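Local coordinates for protein levansucrase (Bacillus subtilis, PDB 1OYG) that is an enzyme of the levansucrase/invertase family, its chain folded mainly into beta sheets that form the blades of a five-bladed propeller, at residues V320-N324 and G325-L329; L26-P29 and E30-K33; S128-K131 and D132-Q135. All coordinates share one frame; numbering follows the deposited sequence.

Interaction 1: V320-N324 and G325-L329; sequences VFKMN and GKWYL
One face of the W327 indole carries K322, whose CB sits 3.6 Å above the centroid of the W327 six-membered ring and only 5° off its normal, a CH-pi contact. With CG anti to the backbone N (chi1 -164°) and the chain extended beyond it, K322 slants across to the pyrrole, and CD comes 3.7 Å from W327 NE1. At the indole edge a water accepts hydrogen bonds from both K322 NZ and W327 NE1. On the opposite sheet face, Y328 CB lies over the rim of the F321 ring, while the Y328 ring turns its edge to M323 O; a second water donates to M323 O and Y328 OH, and Y328 OH is also hydrogen-bonded to G427 O.

This is a tight antiparallel hairpin, reversed by a type I' turn from M323 to K326. M323 N donates to K326 O at 2.8 Å, whereas K326 N meets M323 O at 3.2 Å from well above the carbonyl plane. Strand 318-323 is outermost in its four-stranded sheet; strand 326-334 continues it to strand 348-355, W327 pairing with S355. M323 and Y328 pack on I425 of strand 416-426, and V320 and W327 touch strand 220-227.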
loop_
_atom_site.group_PDB
_atom_site.type_symbol
_atom_site.label_atom_id
_atom_site.label_comp_id
_atom_site.label_asym_id
_atom_site.label_seq_id
_atom_site.Cartn_x
_atom_site.Cartn_y
_atom_site.Cartn_z
ATOM N N VAL A 320 1.536 1.588 8.443
ATOM C CA VAL A 320 1.928 1.292 9.811
ATOM C C VAL A 320 1.593 2.465 10.721
ATOM O O VAL A 320 1.752 3.628 10.338
ATOM C CB VAL A 320 3.427 0.906 9.900
ATOM C CG1 VAL A 320 4.323 2.087 9.581
ATOM C CG2 VAL A 320 3.762 0.326 11.263
ATOM N N PHE A 321 1.099 2.148 11.912
ATOM C CA PHE A 321 0.743 3.153 12.905
ATOM C C PHE A 321 0.641 2.542 14.288
ATOM O O PHE A 321 0.464 1.332 14.429
ATOM C CB PHE A 321 -0.583 3.842 12.547
ATOM C CG PHE A 321 -1.754 2.898 12.396
ATOM C CD1 PHE A 321 -2.468 2.454 13.504
ATOM C CD2 PHE A 321 -2.164 2.485 11.137
ATOM C CE1 PHE A 321 -3.555 1.597 13.355
ATOM C CE2 PHE A 321 -3.254 1.630 10.986
ATOM C CZ PHE A 321 -3.950 1.195 12.096
ATOM N N LYS A 322 0.740 3.393 15.305
ATOM C CA LYS A 322 0.568 2.981 16.687
ATOM C C LYS A 322 -0.857 3.306 17.100
ATOM O O LYS A 322 -1.371 4.375 16.785
ATOM C CB LYS A 322 1.572 3.685 17.604
ATOM C CG LYS A 322 1.714 3.023 18.962
ATOM C CD LYS A 322 2.663 3.782 19.878
ATOM C CE LYS A 322 2.811 3.063 21.206
ATOM N NZ LYS A 322 3.849 3.670 22.089
ATOM N N MET A 323 -1.490 2.367 17.790
ATOM C CA MET A 323 -2.860 2.521 18.236
ATOM C C MET A 323 -3.007 1.826 19.582
ATOM O O MET A 323 -2.772 0.621 19.704
ATOM C CB MET A 323 -3.813 1.910 17.210
ATOM C CG MET A 323 -5.266 1.938 17.617
ATOM S SD MET A 323 -6.283 1.358 16.273
ATOM C CE MET A 323 -7.867 1.231 17.044
ATOM N N ASN A 324 -3.376 2.600 20.595
ATOM C CA ASN A 324 -3.604 2.092 21.943
ATOM C C ASN A 324 -2.496 1.153 22.434
ATOM O O ASN A 324 -2.765 0.075 22.958
ATOM C CB ASN A 324 -4.982 1.423 22.027
ATOM C CG ASN A 324 -6.115 2.385 21.702
ATOM O OD1 ASN A 324 -6.109 3.546 22.130
ATOM N ND2 ASN A 324 -7.095 1.909 20.937
ATOM N N GLY A 325 -1.251 1.576 22.234
ATOM C CA GLY A 325 -0.099 0.917 22.829
ATOM C C GLY A 325 0.611 -0.128 21.983
ATOM O O GLY A 325 1.632 -0.659 22.419
ATOM N N LYS A 326 0.075 -0.436 20.801
ATOM C CA LYS A 326 0.662 -1.434 19.899
ATOM C C LYS A 326 0.831 -0.862 18.497
ATOM O O LYS A 326 0.134 0.070 18.104
ATOM C CB LYS A 326 -0.216 -2.689 19.823
ATOM C CG LYS A 326 -0.534 -3.338 21.160
ATOM C CD LYS A 326 0.656 -4.065 21.754
ATOM C CE LYS A 326 0.246 -4.843 23.006
ATOM N NZ LYS A 326 1.405 -5.208 23.875
ATOM N N TRP A 327 1.758 -1.434 17.739
ATOM C CA TRP A 327 1.997 -1.030 16.360
ATOM C C TRP A 327 1.370 -2.031 15.404
ATOM O O TRP A 327 1.519 -3.235 15.577
ATOM C CB TRP A 327 3.494 -0.929 16.089
ATOM C CG TRP A 327 4.130 0.194 16.817
ATOM C CD1 TRP A 327 4.596 0.186 18.094
ATOM C CD2 TRP A 327 4.362 1.516 16.313
ATOM N NE1 TRP A 327 5.113 1.416 18.419
ATOM C CE2 TRP A 327 4.981 2.253 17.343
ATOM C CE3 TRP A 327 4.110 2.152 15.093
ATOM C CZ2 TRP A 327 5.355 3.591 17.192
ATOM C CZ3 TRP A 327 4.479 3.483 14.944
ATOM C CH2 TRP A 327 5.096 4.185 15.989
ATOM N N TYR A 328 0.680 -1.527 14.388
ATOM C CA TYR A 328 -0.012 -2.360 13.414
ATOM C C TYR A 328 0.520 -2.072 12.029
ATOM O O TYR A 328 0.644 -0.914 11.638
ATOM C CB TYR A 328 -1.514 -2.111 13.499
ATOM C CG TYR A 328 -2.051 -2.504 14.851
ATOM C CD1 TYR A 328 -2.367 -3.828 15.133
ATOM C CD2 TYR A 328 -2.187 -1.569 15.870
ATOM C CE1 TYR A 328 -2.840 -4.208 16.380
ATOM C CE2 TYR A 328 -2.659 -1.938 17.124
ATOM C CZ TYR A 328 -2.980 -3.266 17.376
ATOM O OH TYR A 328 -3.452 -3.647 18.613
ATOM N N LEU A 329 0.840 -3.139 11.302
ATOM C CA LEU A 329 1.453 -3.078 9.984
ATOM C C LEU A 329 0.550 -3.820 9.006
ATOM O O LEU A 329 0.217 -4.976 9.233
ATOM C CB LEU A 329 2.829 -3.739 10.039
ATOM C CG LEU A 329 3.622 -3.936 8.750
ATOM C CD1 LEU A 329 4.034 -2.598 8.170
ATOM C CD2 LEU A 329 4.835 -4.820 9.023
HETATM O O HOH W 1 6.233 2.432 21.111
HETATM O O HOH W 2 -4.291 -1.659 20.249
#

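Interaction 2: L26-P29 and E30-K33; sequences LQIP and EQQK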
loop_
_atom_site.group_PDB
_atom_site.type_symbol
_atom_site.label_atom_id
_atom_site.label_comp_id
_atom_site.label_asym_id
_atom_site.label_seq_id
_atom_site.Cartn_x
_atom_site.Cartn_y
_atom_site.Cartn_z
ATOM N N LEU A 26 -1.832 -20.766 4.538
ATOM C CA LEU A 26 -2.649 -21.941 4.247
ATOM C C LEU A 26 -3.910 -22.011 5.107
ATOM O O LEU A 26 -4.872 -22.681 4.733
ATOM C CB LEU A 26 -1.836 -23.231 4.431
ATOM C CG LEU A 26 -0.936 -23.647 3.263
ATOM C CD1 LEU A 26 0.016 -24.747 3.705
ATOM C CD2 LEU A 26 -1.767 -24.105 2.065
ATOM N N GLN A 27 -3.901 -21.334 6.253
ATOM C CA GLN A 27 -5.052 -21.321 7.159
ATOM C C GLN A 27 -6.140 -20.337 6.730
ATOM O O GLN A 27 -7.252 -20.387 7.240
ATOM C CB GLN A 27 -4.619 -20.975 8.590
ATOM C CG GLN A 27 -3.433 -21.763 9.146
ATOM C CD GLN A 27 -3.509 -23.244 8.854
ATOM O OE1 GLN A 27 -4.489 -23.901 9.210
ATOM N NE2 GLN A 27 -2.477 -23.779 8.207
ATOM N N ILE A 28 -5.821 -19.446 5.799
ATOM C CA ILE A 28 -6.720 -18.341 5.458
ATOM C C ILE A 28 -7.985 -18.753 4.676
ATOM O O ILE A 28 -9.055 -18.247 4.977
ATOM C CB ILE A 28 -5.925 -17.202 4.757
ATOM C CG1 ILE A 28 -5.021 -16.511 5.786
ATOM C CG2 ILE A 28 -6.869 -16.197 4.096
ATOM C CD1 ILE A 28 -4.155 -15.393 5.235
ATOM N N PRO A 29 -7.896 -19.638 3.682
ATOM C CA PRO A 29 -9.105 -20.088 2.971
ATOM C C PRO A 29 -10.281 -20.518 3.867
ATOM O O PRO A 29 -11.422 -20.156 3.575
ATOM C CB PRO A 29 -8.589 -21.255 2.128
ATOM C CG PRO A 29 -7.183 -20.860 1.818
ATOM C CD PRO A 29 -6.679 -20.233 3.100
ATOM N N GLU A 30 -10.019 -21.259 4.939
ATOM C CA GLU A 30 -11.081 -21.643 5.867
ATOM C C GLU A 30 -11.472 -20.471 6.772
ATOM O O GLU A 30 -12.653 -20.245 7.019
ATOM C CB GLU A 30 -10.657 -22.847 6.713
ATOM C CG GLU A 30 -11.746 -23.404 7.629
ATOM C CD GLU A 30 -12.961 -23.944 6.886
ATOM O OE1 GLU A 30 -12.811 -24.433 5.748
ATOM O OE2 GLU A 30 -14.075 -23.894 7.449
ATOM N N GLN A 31 -10.476 -19.730 7.253
ATOM C CA GLN A 31 -10.698 -18.626 8.189
ATOM C C GLN A 31 -11.518 -17.489 7.585
ATOM O O GLN A 31 -12.328 -16.870 8.271
ATOM C CB GLN A 31 -9.354 -18.075 8.670
ATOM C CG GLN A 31 -9.454 -17.102 9.841
ATOM C CD GLN A 31 -8.130 -16.443 10.149
ATOM O OE1 GLN A 31 -7.297 -16.278 9.257
ATOM N NE2 GLN A 31 -7.925 -16.077 11.407
ATOM N N GLN A 32 -11.316 -17.230 6.297
ATOM C CA GLN A 32 -11.946 -16.094 5.622
ATOM C C GLN A 32 -13.454 -16.249 5.439
ATOM O O GLN A 32 -14.128 -15.296 5.047
ATOM C CB GLN A 32 -11.277 -15.835 4.267
ATOM C CG GLN A 32 -11.571 -16.885 3.199
ATOM C CD GLN A 32 -10.826 -16.626 1.910
ATOM O OE1 GLN A 32 -9.639 -16.304 1.927
ATOM N NE2 GLN A 32 -11.519 -16.768 0.787
ATOM N N LYS A 33 -13.982 -17.442 5.707
ATOM C CA LYS A 33 -15.426 -17.660 5.696
ATOM C C LYS A 33 -16.131 -16.923 6.841
ATOM O O LYS A 33 -17.345 -16.742 6.808
ATOM C CB LYS A 33 -15.733 -19.157 5.783
ATOM C CG LYS A 33 -15.294 -19.955 4.555
ATOM C CD LYS A 33 -15.266 -21.463 4.817
ATOM C CE LYS A 33 -16.611 -21.989 5.315
ATOM N NZ LYS A 33 -16.802 -23.449 5.067
HETATM O O HOH W 3 -7.575 -23.139 5.067
#
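Q32 N donates to I28 O at 2.8 Å, with an N-H...O angle of 152° and the donor close to the line of the carbonyl bond. One residue earlier, Q31 N reaches Q27 O at 3.3 Å, in the carbonyl plane, and Q31 CB also rests against that oxygen. The Q32 side chain leaves with CG between its backbone N and carbonyl carbon (chi1 71°), a torsion that folds it back over the preceding turn: CG lies 3.3 Å from P29 O, and the extended chain then runs at about a right angle to I28, with OE1 3.5 Å from I28 CG2. The amide is held at both ends, OE1 by the Y349 hydroxyl and NE2 by D347 OD1, which fixes its rotation in a buried position.

These i to i+4 bonds wind the chain into a short helical turn around residues 28-31, laid against strands 348-355 and 363-374 of one sheet. I28 points into that interface, touching T368, Y349 and L351. Q31 reaches the same sheet with CG anti to the backbone N (chi1 -169°); its amide spans two partners, OE1 bonding T368 OG1 and NE2 bonding N366 O.

P29 has no N-H to give, and the next amide finds water instead of a carbonyl: E30 N donates at 3.1 Å to a water that in turn donates to L26 O at 2.8 Å. The solvent molecule thus stands in for the direct bond from E30 N to L26 O, which are too far apart to meet. E30, bent at chi2, sends its carboxylate away from the 26-29 segment toward K33, where a long salt bridge joins OE2 of E30 to NZ of K33 at 3.6 Å.

Interaction 3: S128-K131 and D132-Q135; sequences SILK and DQTQ
Two overlapping i to i+3 turns, one closed by I129 and D132 and the next by L130 and Q133, lead the loop after helix 121-124 toward a classic beta bulge at the entry to strand 135-143, where T134 and Q135 both face F156 of strand 149-157. D132 N donates to I129 O at 3.1 Å and Q133 N to L130 O at 3.0 Å. Both donors stand well above the plane of the carbonyl they use, 48° and 60° out of it. The chain coils through 128-131 with helix-like torsions, yet no i to i+4 bond spans this contact.

The L130 and Q133 side chains run alongside each other, with CD2 of L130 3.7 Å from NE2 of Q133. Q133 CG is anti to the backbone N (chi1 -178°), and the extended chain carries NE2 to the Y153 hydroxyl, to which it is hydrogen-bonded. The two residues share a buried patch: L130 packs on Y153, D155, T167 and Y188, and Q133 on D155 and Y188.

The exposed side of the turns is polar. A water donates to S128 O at 2.6 Å and to D132 OD2 at 2.9 Å while accepting from K131 NZ at 2.9 Å, so it links lysine and aspartate, whose charged groups do not touch directly. A second water donates at 2.7 Å to K131 O and at 2.8 Å to Q133 O, joining the carbonyls on either side of D132.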
loop_
_atom_site.group_PDB
_atom_site.type_symbol
_atom_site.label_atom_id
_atom_site.label_comp_id
_atom_site.label_asym_id
_atom_site.label_seq_id
_atom_site.Cartn_x
_atom_site.Cartn_y
_atom_site.Cartn_z
ATOM N N SER A 128 17.891 13.698 -11.982
ATOM C CA SER A 128 18.124 12.831 -13.140
ATOM C C SER A 128 17.061 11.742 -13.293
ATOM O O SER A 128 16.618 11.453 -14.405
ATOM C CB SER A 128 19.505 12.173 -13.053
ATOM O OG SER A 128 20.556 13.132 -13.001
ATOM N N ILE A 129 16.656 11.140 -12.183
ATOM C CA ILE A 129 15.649 10.079 -12.229
ATOM C C ILE A 129 14.289 10.653 -12.609
ATOM O O ILE A 129 13.606 10.099 -13.469
ATOM C CB ILE A 129 15.569 9.313 -10.890
ATOM C CG1 ILE A 129 16.844 8.488 -10.687
ATOM C CG2 ILE A 129 14.353 8.375 -10.869
ATOM C CD1 ILE A 129 16.995 7.901 -9.296
ATOM N N LEU A 130 13.913 11.765 -11.985
ATOM C CA LEU A 130 12.605 12.383 -12.208
ATOM C C LEU A 130 12.352 12.776 -13.659
ATOM O O LEU A 130 11.229 12.683 -14.132
ATOM C CB LEU A 130 12.415 13.616 -11.315
ATOM C CG LEU A 130 11.756 13.384 -9.960
ATOM C CD1 LEU A 130 11.910 14.606 -9.070
ATOM C CD2 LEU A 130 10.283 13.040 -10.141
ATOM N N LYS A 131 13.373 13.210 -14.384
ATOM C CA LYS A 131 13.116 13.654 -15.756
ATOM C C LYS A 131 12.733 12.496 -16.696
ATOM O O LYS A 131 12.247 12.737 -17.798
ATOM C CB LYS A 131 14.249 14.534 -16.311
ATOM C CG LYS A 131 15.596 13.889 -16.489
ATOM C CD LYS A 131 16.613 14.956 -16.911
ATOM C CE LYS A 131 17.979 14.370 -17.201
ATOM N NZ LYS A 131 17.949 13.431 -18.357
ATOM N N ASP A 132 12.905 11.255 -16.236
ATOM C CA ASP A 132 12.470 10.062 -16.978
ATOM C C ASP A 132 11.138 9.461 -16.494
ATOM O O ASP A 132 10.748 8.376 -16.922
ATOM C CB ASP A 132 13.550 8.985 -16.914
ATOM C CG ASP A 132 14.793 9.355 -17.690
ATOM O OD1 ASP A 132 14.696 10.123 -18.674
ATOM O OD2 ASP A 132 15.915 8.908 -17.382
ATOM N N GLN A 133 10.442 10.163 -15.612
ATOM C CA GLN A 133 9.157 9.700 -15.096
ATOM C C GLN A 133 8.076 9.715 -16.176
ATOM O O GLN A 133 7.989 10.665 -16.956
ATOM C CB GLN A 133 8.718 10.594 -13.947
ATOM C CG GLN A 133 7.413 10.190 -13.289
ATOM C CD GLN A 133 6.995 11.198 -12.259
ATOM O OE1 GLN A 133 6.340 12.204 -12.585
ATOM N NE2 GLN A 133 7.405 10.973 -11.028
ATOM N N THR A 134 7.247 8.672 -16.200
ATOM C CA THR A 134 6.090 8.613 -17.102
ATOM C C THR A 134 4.741 8.507 -16.383
ATOM O O THR A 134 3.718 8.848 -16.969
ATOM C CB THR A 134 6.216 7.444 -18.100
ATOM O OG1 THR A 134 6.249 6.199 -17.391
ATOM C CG2 THR A 134 7.536 7.507 -18.875
ATOM N N GLN A 135 4.738 8.019 -15.142
ATOM C CA GLN A 135 3.522 7.955 -14.330
ATOM C C GLN A 135 3.845 8.293 -12.877
ATOM O O GLN A 135 4.971 8.109 -12.424
ATOM C CB GLN A 135 2.902 6.555 -14.385
ATOM C CG GLN A 135 2.395 6.128 -15.749
ATOM C CD GLN A 135 1.772 4.740 -15.724
ATOM O OE1 GLN A 135 0.859 4.477 -14.939
ATOM N NE2 GLN A 135 2.269 3.852 -16.573
HETATM O O HOH W 4 17.732 11.044 -16.768
HETATM O O HOH W 5 9.806 11.832 -18.662
#

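How the interactions relate
Along the chain the order is interaction 2, interaction 3, interaction 1. Interactions 1 and 2 belong to the same region of the propeller: the hairpin 320-329 lies in the first two strands of the four-stranded sheet 318-374, and the helical turn at 26-33 lies on its other two strands, 348-355 and 363-374. Their centres are 24 Å apart, with about 12 Å between nearest atoms. An N-terminal part of the chain thus covers strands some 300 residues further along the sequence. Interaction 3 leads into strand 135-143 of a different sheet, beside strand 149-157. It lies across the chain's centre from both others, its centre 34 Å from that of interaction 1 and 42 Å from that of interaction 2.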